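Local coordinates for glycoside Hydrolase (PDB 5T99), which probably hydrolyses beta-galactosidic bonds of agarose-derived oligosaccharides, as a family 2 glycoside hydrolase whose pocket holds the inhibitor d-galacto-isofagomine, at residues Pro320-Arg332 with Asp719-Tyr732. Sequence-based numbering, arbitrary orientation. Where two conformers were deposited one is given.
Sequences PMGAAVNVRADER and DRKVITADGKDLSY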
ATOM      1  N   PRO A 320      -5.853   4.665 -11.450  1.00 21.71           N
ATOM      2  CA  PRO A 320      -6.518   4.068 -12.621  1.00 21.37           C
ATOM      3  C   PRO A 320      -6.795   2.578 -12.540  1.00 21.20           C
ATOM      4  O   PRO A 320      -7.730   2.101 -13.186  1.00 21.55           O
ATOM      5  CB  PRO A 320      -5.537   4.341 -13.771  1.00 21.86           C
ATOM      6  CG  PRO A 320      -4.744   5.523 -13.337  1.00 22.18           C
ATOM      7  CD  PRO A 320      -4.640   5.417 -11.841  1.00 21.87           C
ATOM      8  N   MET A 321      -5.982   1.847 -11.781  1.00 21.14           N
ATOM      9  CA  MET A 321      -6.199   0.412 -11.564  1.00 21.12           C
ATOM     10  C   MET A 321      -7.268   0.100 -10.519  1.00 20.71           C
ATOM     11  O   MET A 321      -7.611  -1.069 -10.336  1.00 20.83           O
ATOM     12  CB  MET A 321      -4.888  -0.277 -11.168  1.00 21.57           C
ATOM     13  CG  MET A 321      -3.789  -0.212 -12.222  1.00 21.96           C
ATOM     14  SD  MET A 321      -4.189  -1.051 -13.777  1.00 22.63           S
ATOM     15  CE  MET A 321      -4.554  -2.724 -13.226  1.00 21.73           C
ATOM     16  N   GLY A 322      -7.811   1.113  -9.847  1.00 19.92           N
ATOM     17  CA  GLY A 322      -8.820   0.874  -8.826  1.00 20.84           C
ATOM     18  C   GLY A 322      -8.283   0.083  -7.634  1.00 20.91           C
ATOM     19  O   GLY A 322      -7.073   0.084  -7.369  1.00 20.87           O
ATOM     20  N   ALA A 323      -9.184  -0.611  -6.945  1.00 20.38           N
ATOM     21  CA  ALA A 323      -8.864  -1.344  -5.710  1.00 20.39           C
ATOM     22  C   ALA A 323      -8.577  -2.835  -5.892  1.00 20.35           C
ATOM     23  O   ALA A 323      -8.085  -3.466  -4.960  1.00 20.94           O
ATOM     24  CB  ALA A 323      -9.978  -1.164  -4.689  1.00 20.37           C
ATOM     25  N   ALA A 324      -8.876  -3.416  -7.054  1.00 20.06           N
ATOM     26  CA  ALA A 324      -8.546  -4.830  -7.280  1.00 20.23           C
ATOM     27  C   ALA A 324      -7.039  -5.062  -7.072  1.00 20.14           C
ATOM     28  O   ALA A 324      -6.222  -4.295  -7.583  1.00 19.28           O
ATOM     29  CB  ALA A 324      -8.966  -5.278  -8.672  1.00 20.25           C
ATOM     30  N   VAL A 325      -6.681  -6.098  -6.307  1.00 20.29           N
ATOM     31  CA  VAL A 325      -5.276  -6.364  -6.000  1.00 20.61           C
ATOM     32  C   VAL A 325      -4.512  -6.620  -7.289  1.00 21.10           C
ATOM     33  O   VAL A 325      -4.917  -7.439  -8.112  1.00 21.48           O
ATOM     34  CB  VAL A 325      -5.070  -7.561  -5.041  1.00 20.85           C
ATOM     35  CG1 VAL A 325      -3.587  -7.923  -4.916  1.00 21.19           C
ATOM     36  CG2 VAL A 325      -5.608  -7.225  -3.665  1.00 20.93           C
ATOM     37  N   ASN A 326      -3.419  -5.886  -7.461  1.00 21.15           N
ATOM     38  CA  ASN A 326      -2.500  -6.114  -8.560  1.00 20.88           C
ATOM     39  C   ASN A 326      -1.072  -5.944  -8.051  1.00 20.12           C
ATOM     40  O   ASN A 326      -0.663  -4.854  -7.664  1.00 20.28           O
ATOM     41  CB  ASN A 326      -2.803  -5.156  -9.709  1.00 21.13           C
ATOM     42  CG  ASN A 326      -1.943  -5.419 -10.927  1.00 21.15           C
ATOM     43  OD1 ASN A 326      -0.716  -5.216 -10.908  1.00 20.50           O
ATOM     44  ND2 ASN A 326      -2.581  -5.857 -12.007  1.00 21.38           N
ATOM     45  N   VAL A 327      -0.311  -7.029  -8.104  1.00 20.01           N
ATOM     46  CA  VAL A 327       1.026  -7.087  -7.501  1.00 19.52           C
ATOM     47  C   VAL A 327       1.960  -6.039  -8.112  1.00 19.24           C
ATOM     48  O   VAL A 327       2.639  -5.317  -7.383  1.00 19.80           O
ATOM     49  CB  VAL A 327       1.633  -8.519  -7.617  1.00 18.91           C
ATOM     50  CG1 VAL A 327       3.085  -8.554  -7.131  1.00 18.52           C
ATOM     51  CG2 VAL A 327       0.780  -9.518  -6.844  1.00 18.60           C
ATOM     52  N   ARG A 328       1.992  -5.957  -9.441  1.00 19.34           N
ATOM     53  CA  ARG A 328       2.867  -4.988 -10.120  1.00 18.91           C
ATOM     54  C   ARG A 328       2.526  -3.539  -9.785  1.00 18.32           C
ATOM     55  O   ARG A 328       3.434  -2.734  -9.548  1.00 18.41           O
ATOM     56  CB  ARG A 328       2.891  -5.199 -11.636  1.00 19.12           C
ATOM     57  CG  ARG A 328       3.736  -4.184 -12.418  1.00 19.79           C
ATOM     58  CD  ARG A 328       5.183  -4.039 -11.922  1.00 20.38           C
ATOM     59  NE  ARG A 328       5.810  -2.820 -12.437  1.00 21.15           N
ATOM     60  CZ  ARG A 328       6.926  -2.250 -11.970  1.00 21.80           C
ATOM     61  NH1 ARG A 328       7.595  -2.756 -10.933  1.00 21.89           N
ATOM     62  NH2 ARG A 328       7.373  -1.134 -12.541  1.00 22.21           N
ATOM     63  N   ALA A 329       1.238  -3.207  -9.742  1.00 17.79           N
ATOM     64  CA  ALA A 329       0.815  -1.856  -9.339  1.00 17.91           C
ATOM     65  C   ALA A 329       1.382  -1.475  -7.973  1.00 17.50           C
ATOM     66  O   ALA A 329       1.936  -0.388  -7.815  1.00 16.75           O
ATOM     67  CB  ALA A 329      -0.709  -1.749  -9.320  1.00 18.29           C
ATOM     68  N   ASP A 330       1.245  -2.383  -7.001  1.00 17.43           N
ATOM     69  CA  ASP A 330       1.789  -2.169  -5.642  1.00 17.62           C
ATOM     70  C   ASP A 330       3.318  -2.100  -5.649  1.00 17.25           C
ATOM     71  O   ASP A 330       3.892  -1.209  -5.031  1.00 17.18           O
ATOM     72  CB  ASP A 330       1.325  -3.257  -4.651  1.00 17.62           C
ATOM     73  CG  ASP A 330      -0.094  -3.034  -4.117  1.00 17.55           C
ATOM     74  OD1 ASP A 330      -0.691  -1.974  -4.318  1.00 17.84           O
ATOM     75  OD2 ASP A 330      -0.618  -3.939  -3.452  1.00 18.34           O
ATOM     76  N   GLU A 331       3.964  -3.019  -6.360  1.00 17.15           N
ATOM     77  CA  GLU A 331       5.422  -3.028  -6.450  1.00 17.28           C
ATOM     78  C   GLU A 331       5.958  -1.689  -6.970  1.00 17.18           C
ATOM     79  O   GLU A 331       6.856  -1.102  -6.380  1.00 16.57           O
ATOM     80  CB  GLU A 331       5.904  -4.171  -7.345  1.00 17.28           C
ATOM     81  CG  GLU A 331       7.411  -4.389  -7.289  1.00 17.38           C
ATOM     82  CD  GLU A 331       7.906  -5.423  -8.288  1.00 17.89           C
ATOM     83  OE1 GLU A 331       7.439  -5.444  -9.450  1.00 16.89           O
ATOM     84  OE2 GLU A 331       8.795  -6.207  -7.903  1.00 18.93           O
ATOM     85  N   ARG A 332       5.386  -1.220  -8.072  1.00 17.79           N
ATOM     86  CA  ARG A 332       5.742   0.074  -8.658  1.00 18.11           C
ATOM     87  C   ARG A 332       5.584   1.214  -7.653  1.00 18.19           C
ATOM     88  O   ARG A 332       6.507   2.024  -7.464  1.00 18.92           O
ATOM     89  CB  ARG A 332       4.882   0.342  -9.890  1.00 18.44           C
ATOM     90  CG  ARG A 332       5.072   1.706 -10.524  1.00 19.06           C
ATOM     91  CD  ARG A 332       4.293   1.780 -11.816  1.00 19.08           C
ATOM     92  NE  ARG A 332       4.314   3.109 -12.408  1.00 19.27           N
ATOM     93  CZ  ARG A 332       3.415   4.074 -12.201  1.00 19.81           C
ATOM     94  NH1 ARG A 332       2.377   3.915 -11.371  1.00 19.65           N
ATOM     95  NH2 ARG A 332       3.559   5.227 -12.848  1.00 19.98           N
ATOM     96  N   ASP A 719       7.999   1.839 -18.450  1.00 27.08           N
ATOM     97  CA  ASP A 719       8.866   1.584 -17.296  1.00 26.69           C
ATOM     98  C   ASP A 719       9.542   0.212 -17.414  1.00 25.97           C
ATOM     99  O   ASP A 719      10.681   0.056 -17.007  1.00 25.93           O
ATOM    100  CB  ASP A 719       8.126   1.766 -15.955  1.00 26.42           C
ATOM    101  CG  ASP A 719       7.004   0.752 -15.722  1.00 26.48           C
ATOM    102  OD1 ASP A 719       6.496   0.126 -16.685  1.00 25.68           O
ATOM    103  OD2 ASP A 719       6.605   0.613 -14.549  1.00 25.96           O
ATOM    104  N   ARG A 720       8.842  -0.754 -18.005  1.00 25.72           N
ATOM    105  CA  ARG A 720       9.391  -2.076 -18.283  1.00 26.83           C
ATOM    106  C   ARG A 720       9.025  -2.535 -19.703  1.00 28.42           C
ATOM    107  O   ARG A 720       7.839  -2.652 -20.047  1.00 25.70           O
ATOM    108  CB  ARG A 720       8.884  -3.074 -17.242  1.00 26.25           C
ATOM    109  CG  ARG A 720       9.518  -2.895 -15.865  1.00 26.27           C
ATOM    110  CD  ARG A 720       9.312  -4.125 -14.999  1.00 26.84           C
ATOM    111  NE  ARG A 720       7.892  -4.411 -14.937  1.00 27.82           N
ATOM    112  CZ  ARG A 720       7.297  -5.594 -15.087  1.00 28.18           C
ATOM    113  NH1 ARG A 720       7.968  -6.732 -15.248  1.00 26.98           N
ATOM    114  NH2 ARG A 720       5.967  -5.628 -15.035  1.00 28.53           N
ATOM    115  N   LYS A 721      10.053  -2.775 -20.522  1.00 31.30           N
ATOM    116  CA  LYS A 721       9.862  -3.246 -21.901  1.00 34.38           C
ATOM    117  C   LYS A 721       9.580  -4.745 -21.980  1.00 33.60           C
ATOM    118  O   LYS A 721       9.157  -5.226 -23.031  1.00 36.68           O
ATOM    119  CB  LYS A 721      11.080  -2.919 -22.772  1.00 38.79           C
ATOM    120  CG  LYS A 721      11.298  -1.436 -23.022  1.00 42.90           C
ATOM    121  CD  LYS A 721      12.655  -1.192 -23.670  1.00 47.14           C
ATOM    122  CE  LYS A 721      12.740   0.185 -24.324  1.00 50.51           C
ATOM    123  NZ  LYS A 721      11.946   0.273 -25.585  1.00 52.09           N
ATOM    124  N   VAL A 722       9.823  -5.482 -20.893  1.00 32.13           N
ATOM    125  CA  VAL A 722       9.511  -6.910 -20.823  1.00 30.51           C
ATOM    126  C   VAL A 722       8.603  -7.182 -19.621  1.00 29.17           C
ATOM    127  O   VAL A 722       8.903  -6.728 -18.514  1.00 28.27           O
ATOM    128  CB  VAL A 722      10.808  -7.760 -20.757  1.00 30.87           C
ATOM    129  CG1 VAL A 722      10.476  -9.250 -20.687  1.00 31.00           C
ATOM    130  CG2 VAL A 722      11.713  -7.453 -21.959  1.00 30.11           C
ATOM    131  N   ILE A 723       7.494  -7.902 -19.848  1.00 28.79           N
ATOM    132  CA  ILE A 723       6.542  -8.273 -18.784  1.00 28.90           C
ATOM    133  C   ILE A 723       6.112  -9.733 -18.864  1.00 28.96           C
ATOM    134  O   ILE A 723       6.321 -10.393 -19.875  1.00 29.21           O
ATOM    135  CB  ILE A 723       5.285  -7.368 -18.773  1.00 29.26           C
ATOM    136  CG1 ILE A 723       4.490  -7.472 -20.084  1.00 29.74           C
ATOM    137  CG2 ILE A 723       5.679  -5.924 -18.510  1.00 28.78           C
ATOM    138  CD1 ILE A 723       3.115  -6.853 -19.992  1.00 29.32           C
ATOM    139  N   THR A 724       5.506 -10.225 -17.788  1.00 28.86           N
ATOM    140  CA  THR A 724       5.161 -11.643 -17.672  1.00 29.40           C
ATOM    141  C   THR A 724       3.800 -11.938 -18.298  1.00 28.09           C
ATOM    142  O   THR A 724       2.846 -11.186 -18.106  1.00 26.17           O
ATOM    143  CB  THR A 724       5.163 -12.105 -16.200  1.00 30.15           C
ATOM    144  OG1 THR A 724       6.417 -11.762 -15.603  1.00 32.34           O
ATOM    145  CG2 THR A 724       4.958 -13.621 -16.091  1.00 30.69           C
ATOM    146  N   ALA A 725       3.720 -13.067 -19.005  1.00 28.27           N
ATOM    147  CA  ALA A 725       2.515 -13.479 -19.720  1.00 28.99           C
ATOM    148  C   ALA A 725       1.518 -14.184 -18.803  1.00 28.57           C
ATOM    149  O   ALA A 725       1.104 -15.303 -19.082  1.00 28.67           O
ATOM    150  CB  ALA A 725       2.890 -14.383 -20.885  1.00 29.92           C
ATOM    151  N   ASP A 726       1.109 -13.508 -17.733  1.00 27.95           N
ATOM    152  CA  ASP A 726       0.243 -14.104 -16.714  1.00 27.39           C
ATOM    153  C   ASP A 726      -1.176 -13.544 -16.747  1.00 26.33           C
ATOM    154  O   ASP A 726      -2.033 -14.004 -15.990  1.00 26.95           O
ATOM    155  CB  ASP A 726       0.866 -13.958 -15.307  1.00 28.06           C
ATOM    156  CG  ASP A 726       1.148 -12.486 -14.895  1.00 29.08           C
ATOM    157  OD1 ASP A 726       0.914 -11.534 -15.682  1.00 28.96           O
ATOM    158  OD2 ASP A 726       1.611 -12.281 -13.754  1.00 29.94           O
ATOM    159  N   GLY A 727      -1.426 -12.553 -17.608  1.00 24.64           N
ATOM    160  CA  GLY A 727      -2.708 -11.838 -17.621  1.00 23.85           C
ATOM    161  C   GLY A 727      -2.920 -10.741 -16.569  1.00 23.04           C
ATOM    162  O   GLY A 727      -3.950 -10.073 -16.588  1.00 22.84           O
ATOM    163  N   LYS A 728      -1.946 -10.564 -15.676  0.50 22.50           N
ATOM    164  CA  LYS A 728      -2.027  -9.621 -14.553  0.50 22.08           C
ATOM    165  C   LYS A 728      -0.955  -8.512 -14.603  0.50 21.45           C
ATOM    166  O   LYS A 728      -1.218  -7.367 -14.207  0.50 20.98           O
ATOM    167  CB  LYS A 728      -1.923 -10.410 -13.240  0.50 21.78           C
ATOM    168  CG  LYS A 728      -2.762 -11.684 -13.237  0.50 21.69           C
ATOM    169  CD  LYS A 728      -2.522 -12.551 -12.004  0.50 21.54           C
ATOM    170  CE  LYS A 728      -1.187 -13.288 -12.064  0.50 21.22           C
ATOM    171  NZ  LYS A 728      -0.974 -14.189 -10.892  0.50 20.97           N
ATOM    172  N   ASP A 729       0.235  -8.855 -15.091  1.00 21.03           N
ATOM    173  CA  ASP A 729       1.387  -7.948 -15.109  1.00 20.86           C
ATOM    174  C   ASP A 729       1.199  -6.779 -16.066  1.00 20.86           C
ATOM    175  O   ASP A 729       0.528  -6.912 -17.085  1.00 21.42           O
ATOM    176  CB  ASP A 729       2.630  -8.753 -15.516  1.00 21.22           C
ATOM    177  CG  ASP A 729       3.918  -8.101 -15.115  1.00 21.36           C
ATOM    178  OD1 ASP A 729       3.904  -7.125 -14.315  1.00 20.78           O
ATOM    179  OD2 ASP A 729       4.969  -8.584 -15.603  1.00 20.48           O
ATOM    180  N   LEU A 730       1.810  -5.646 -15.731  1.00 20.57           N
ATOM    181  CA  LEU A 730       1.537  -4.370 -16.377  1.00 20.15           C
ATOM    182  C   LEU A 730       2.808  -3.715 -16.875  1.00 19.83           C
ATOM    183  O   LEU A 730       3.859  -3.880 -16.272  1.00 20.01           O
ATOM    184  CB  LEU A 730       0.901  -3.405 -15.369  1.00 20.37           C
ATOM    185  CG  LEU A 730      -0.325  -3.861 -14.578  1.00 20.97           C
ATOM    186  CD1 LEU A 730      -0.621  -2.898 -13.438  1.00 21.39           C
ATOM    187  CD2 LEU A 730      -1.531  -3.987 -15.495  1.00 21.16           C
ATOM    188  N   SER A 731       2.706  -2.959 -17.962  1.00 19.88           N
ATOM    189  CA  SER A 731       3.706  -1.944 -18.283  1.00 20.80           C
ATOM    190  C   SER A 731       3.052  -0.587 -18.100  1.00 20.89           C
ATOM    191  O   SER A 731       1.945  -0.365 -18.570  1.00 21.64           O
ATOM    192  CB  SER A 731       4.252  -2.089 -19.704  1.00 21.10           C
ATOM    193  OG  SER A 731       5.427  -1.288 -19.875  1.00 21.11           O
ATOM    194  N   TYR A 732       3.732   0.296 -17.379  1.00 21.81           N
ATOM    195  CA  TYR A 732       3.314   1.688 -17.190  1.00 22.09           C
ATOM    196  C   TYR A 732       4.095   2.573 -18.168  1.00 22.53           C
ATOM    197  O   TYR A 732       5.289   2.841 -17.966  1.00 22.00           O
ATOM    198  CB  TYR A 732       3.574   2.148 -15.749  1.00 21.63           C
ATOM    199  CG  TYR A 732       2.541   1.677 -14.748  1.00 22.16           C
ATOM    200  CD1 TYR A 732       1.538   2.538 -14.280  1.00 21.77           C
ATOM    201  CD2 TYR A 732       2.564   0.372 -14.258  1.00 22.05           C
ATOM    202  CE1 TYR A 732       0.597   2.109 -13.355  1.00 21.78           C
ATOM    203  CE2 TYR A 732       1.624  -0.061 -13.332  1.00 22.46           C
ATOM    204  CZ  TYR A 732       0.647   0.805 -12.880  1.00 22.02           C
ATOM    205  OH  TYR A 732      -0.269   0.346 -11.961  1.00 21.96           O
TER
HETATM  206  O   HOH W   1       5.543  -2.236 -15.210  1.00 22.22           O
HETATM  207  O   HOH W   2       7.442   2.570 -13.020  1.00 23.19           O
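The guanidinium of R332 lies flat on one face of the Y732 ring, centres 3.7 Å apart and planes only 5° from parallel, an off-centre cation-pi stack. R332 CD sits over the same face, 3.4 Å from the ring centroid, in a CH-pi contact; the chain, extended from CG to NE, carries the charged group across the ring, where NH2 also donates to the carbonyl of C593. R332 CB lies over the centre of one face of the R328 guanidinium, and R720 NE over the opposite face, offset toward the rim, while carboxylates of D719 and E331 meet its edge. R328 NH2 gives D719 OD2 a salt bridge of 2.8 Å, in the guanidinium plane but from above the carboxylate plane. These acids, with D729 paired to R720, probably offset the closeness of R328 and R720. Water 1 accepts from R328 NE and R720 NE and lies 2.6 Å from L730 O. The contact seats the first helix of the TIM barrel domain, 327-339, against the C-terminal beta domain, where D719, R720, the loop after strand 722-724 and the start of strand 730-738 face it. At the N-cap, chi1 of -176° swings the N326 amide away from its own backbone nitrogen to where both ends are used: OD1 accepts from A329 N, and N326 ND2 donates to K728 O at 3.0 Å. L730 CD1 packs against this amide, 3.4 Å from N326 OD1, and meets M321 CE tip to tip at 3.9 Å. Y732 OH rests against A329 CB and M321 CG, while I791 of strand 787-793 touches both M321 and Y732.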